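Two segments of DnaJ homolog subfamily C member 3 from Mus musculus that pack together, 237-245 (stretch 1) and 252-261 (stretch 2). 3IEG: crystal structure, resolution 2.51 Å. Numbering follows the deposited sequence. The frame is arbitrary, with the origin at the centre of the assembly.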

# COMPACT_ATOMS: atom_id res chain seq x y z
N LEU A 237 -0.63 21.55 12.84
CA LEU A 237 -0.98 21.63 14.25
C LEU A 237 -0.21 20.64 15.11
O LEU A 237 0.34 21.02 16.13
N ILE A 238 -0.16 19.37 14.70
CA ILE A 238 0.57 18.35 15.43
C ILE A 238 2.08 18.62 15.40
O ILE A 238 2.79 18.39 16.38
N GLU A 239 2.56 19.12 14.27
CA GLU A 239 3.96 19.47 14.12
C GLU A 239 4.31 20.63 15.04
O GLU A 239 5.37 20.64 15.68
N SER A 240 3.39 21.58 15.16
CA SER A 240 3.56 22.70 16.06
C SER A 240 3.59 22.25 17.51
O SER A 240 4.44 22.69 18.28
N ALA A 241 2.66 21.36 17.87
CA ALA A 241 2.56 20.87 19.24
C ALA A 241 3.82 20.15 19.67
O ALA A 241 4.34 20.42 20.75
N GLU A 242 4.32 19.25 18.83
CA GLU A 242 5.55 18.51 19.10
C GLU A 242 6.77 19.42 19.15
O GLU A 242 7.72 19.19 19.89
N GLU A 243 6.72 20.49 18.37
CA GLU A 243 7.75 21.50 18.43
C GLU A 243 7.67 22.26 19.77
O GLU A 243 8.69 22.51 20.42
N LEU A 244 6.46 22.61 20.18
CA LEU A 244 6.29 23.24 21.47
C LEU A 244 6.76 22.34 22.63
O LEU A 244 7.44 22.84 23.53
N ILE A 245 6.44 21.04 22.61
CA ILE A 245 6.85 20.20 23.74
C ILE A 245 8.38 20.04 23.76
O ILE A 245 8.97 19.86 24.82
N ASP A 252 1.37 25.98 26.02
CA ASP A 252 1.06 26.26 24.61
C ASP A 252 0.86 24.98 23.80
O ASP A 252 0.02 24.94 22.90
N ALA A 253 1.61 23.94 24.13
CA ALA A 253 1.40 22.61 23.55
C ALA A 253 0.02 22.03 23.89
O ALA A 253 -0.66 21.47 23.04
N THR A 254 -0.38 22.18 25.15
CA THR A 254 -1.70 21.74 25.56
C THR A 254 -2.74 22.42 24.68
O THR A 254 -3.49 21.75 23.96
N SER A 255 -2.73 23.74 24.73
CA SER A 255 -3.51 24.59 23.85
C SER A 255 -3.49 24.10 22.39
O SER A 255 -4.54 23.97 21.77
N LYS A 256 -2.30 23.81 21.86
CA LYS A 256 -2.18 23.29 20.51
C LYS A 256 -2.88 21.96 20.28
O LYS A 256 -3.61 21.82 19.30
N TYR A 257 -2.68 20.98 21.16
CA TYR A 257 -3.38 19.71 21.03
C TYR A 257 -4.89 19.84 21.23
O TYR A 257 -5.67 19.05 20.70
N GLU A 258 -5.29 20.87 21.97
CA GLU A 258 -6.70 21.15 22.17
C GLU A 258 -7.33 21.43 20.81
O GLU A 258 -8.39 20.89 20.48
N SER A 259 -6.67 22.24 20.00
CA SER A 259 -7.20 22.57 18.69
C SER A 259 -7.04 21.41 17.70
O SER A 259 -7.83 21.28 16.77
N VAL A 260 -6.05 20.55 17.91
CA VAL A 260 -5.92 19.31 17.13
C VAL A 260 -7.18 18.45 17.24
O VAL A 260 -7.68 17.96 16.24
N MSE A 261 -7.71 18.28 18.46
CA MSE A 261 -8.98 17.58 18.66
C MSE A 261 -10.19 18.34 18.15
O MSE A 261 -11.18 17.73 17.75

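The two helices run nearly antiparallel, with 163° between their N-to-C directions, and their axes come within 8.5 Å of each other. At the centre two small residues face each other: Ala241 CA and Ala253 CA lie 4.8 Å apart, and both CA-to-CB bonds point toward the opposing helix. Ala241 CB rests over one face of the Tyr257 ring, 3.6 Å from the ring centroid and 28° off the ring normal, a CH-pi contact in which the distance from Ala241 CB to Tyr257 CE1 falls to 3.2 Å. The ring reaches this position although the CA-to-CB bond of Tyr257 points sideways; an m rotamer (chi1 -90°) with chi2 of 113° carries its end nearer to stretch 1.

Ala253 CB packs beside this contact, meeting Leu244 CB at 3.9 Å and Ile245 CG2 at 3.7 Å. Ile245 has chi1 at 104°, between wells, and the end of its side chain leads away from stretch 2, so its contact is made through the CG2 branch. Toward the other end of the contact, Leu237 (chi1 m) and Val260 (chi1 t) point at each other's helices, and Leu237 CB packs 3.5 Å from Val260 CG2. Ile238, in the mt rotamer, approaches from the side: its CG1 lies 3.9 Å from Val260 CG1 and 4.4 Å from Tyr257 CE2.

Lys256 marks the passage from apolar centre to polar margin. Its side chain sits as a knob among Leu237, Ser240, Ala241 and Leu244, and the contacts are made by its aliphatic carbons. Lys256 CB is 3.9 Å from Ala241 CB, Lys256 CG is 3.5 Å from Leu244 CD1, and Lys256 CE is 3.5 Å from Ser240 CB. Leu244, also mt, lays CD1 over the lysine stem, and Leu244 CD1 is also 3.7 Å from Asp252 O. Near Leu237, Ser259 adopts the p rotamer and turns its hydroxyl back to its own helix, with Ser259 OG donating a 2.8 Å hydrogen bond to Lys256 O.

At the polar edge, the single hydrogen bond between the stretches runs from Tyr257 OH to Glu242 OE1, at a short 2.6 Å. Glu242 starts sideways, but its m, m conformation brings Glu242 OE1 to the edge of the tyrosine ring, near its plane. Both carboxylate oxygens also have hydrogen-bonding partners elsewhere in the structure. Thus the same tyrosine offers a face to Ala241 and its hydroxyl to Glu242.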

# COMPACT_ATOMS: atom_id res chain seq x y z
CB LEU A 237 -2.49 21.46 14.43
CG LEU A 237 -3.45 22.66 14.37
CD1 LEU A 237 -2.91 23.94 13.70
CD2 LEU A 237 -4.76 22.21 13.73
CB ILE A 238 0.26 16.94 14.89
CG1 ILE A 238 -1.22 16.63 15.11
CG2 ILE A 238 1.14 15.88 15.57
CD1 ILE A 238 -1.71 15.41 14.34
CB GLU A 239 4.29 19.79 12.65
CG GLU A 239 5.76 19.63 12.30
CD GLU A 239 6.00 18.95 10.94
OE1 GLU A 239 7.04 19.25 10.30
OE2 GLU A 239 5.17 18.12 10.51
CB SER A 240 2.45 23.72 15.86
OG SER A 240 2.82 24.61 14.83
CB ALA A 241 1.37 19.95 19.37
CB GLU A 242 5.73 17.38 18.08
CG GLU A 242 4.74 16.22 18.30
CD GLU A 242 4.77 15.69 19.73
OE1 GLU A 242 3.71 15.32 20.27
OE2 GLU A 242 5.87 15.68 20.32
CB GLU A 243 7.61 22.42 17.24
CG GLU A 243 8.59 23.56 17.24
CD GLU A 243 8.84 24.08 15.85
OE1 GLU A 243 9.32 25.24 15.73
OE2 GLU A 243 8.56 23.30 14.90
CB LEU A 244 4.86 23.75 21.66
CG LEU A 244 4.44 24.81 20.64
CD1 LEU A 244 2.92 24.92 20.54
CD2 LEU A 244 5.09 26.18 20.91
CB ILE A 245 6.10 18.79 23.93
CG1 ILE A 245 6.96 17.62 23.49
CG2 ILE A 245 4.68 18.72 23.36
CD1 ILE A 245 7.65 16.95 24.63
CB ASP A 252 2.12 27.14 23.96
CG ASP A 252 2.07 28.59 24.45
OD1 ASP A 252 0.98 29.07 24.83
OD2 ASP A 252 3.13 29.24 24.46
CB ALA A 253 2.50 21.64 23.97
CB THR A 254 -1.92 22.05 27.03
OG1 THR A 254 -0.96 21.30 27.77
CG2 THR A 254 -3.30 21.65 27.47
CB SER A 255 -2.97 26.02 23.96
OG SER A 255 -3.45 26.86 22.92
CB LYS A 256 -0.72 23.19 20.06
CG LYS A 256 -0.27 24.37 19.21
CD LYS A 256 -0.86 24.36 17.82
CE LYS A 256 -0.32 25.54 17.05
NZ LYS A 256 -1.27 26.65 16.96
CB TYR A 257 -2.77 18.64 21.93
CG TYR A 257 -1.67 17.87 21.25
CD1 TYR A 257 -0.34 17.96 21.68
CD2 TYR A 257 -1.94 17.06 20.15
CE1 TYR A 257 0.68 17.26 21.03
CE2 TYR A 257 -0.93 16.35 19.49
CZ TYR A 257 0.37 16.46 19.94
OH TYR A 257 1.35 15.76 19.29
CB GLU A 258 -6.89 22.36 23.09
CG GLU A 258 -7.97 22.18 24.15
CD GLU A 258 -7.46 21.44 25.40
OE1 GLU A 258 -7.25 22.09 26.45
OE2 GLU A 258 -7.28 20.21 25.31
CB SER A 259 -6.59 23.86 18.16
OG SER A 259 -5.19 23.73 18.10
CB VAL A 260 -4.64 18.52 17.50
CG1 VAL A 260 -4.66 17.11 16.91
CG2 VAL A 260 -3.41 19.27 17.03
CB MSE A 261 -9.18 17.25 20.13
CG MSE A 261 -8.25 16.18 20.62
SE MSE A 261 -8.20 16.12 22.57
CE MSE A 261 -10.12 15.88 22.96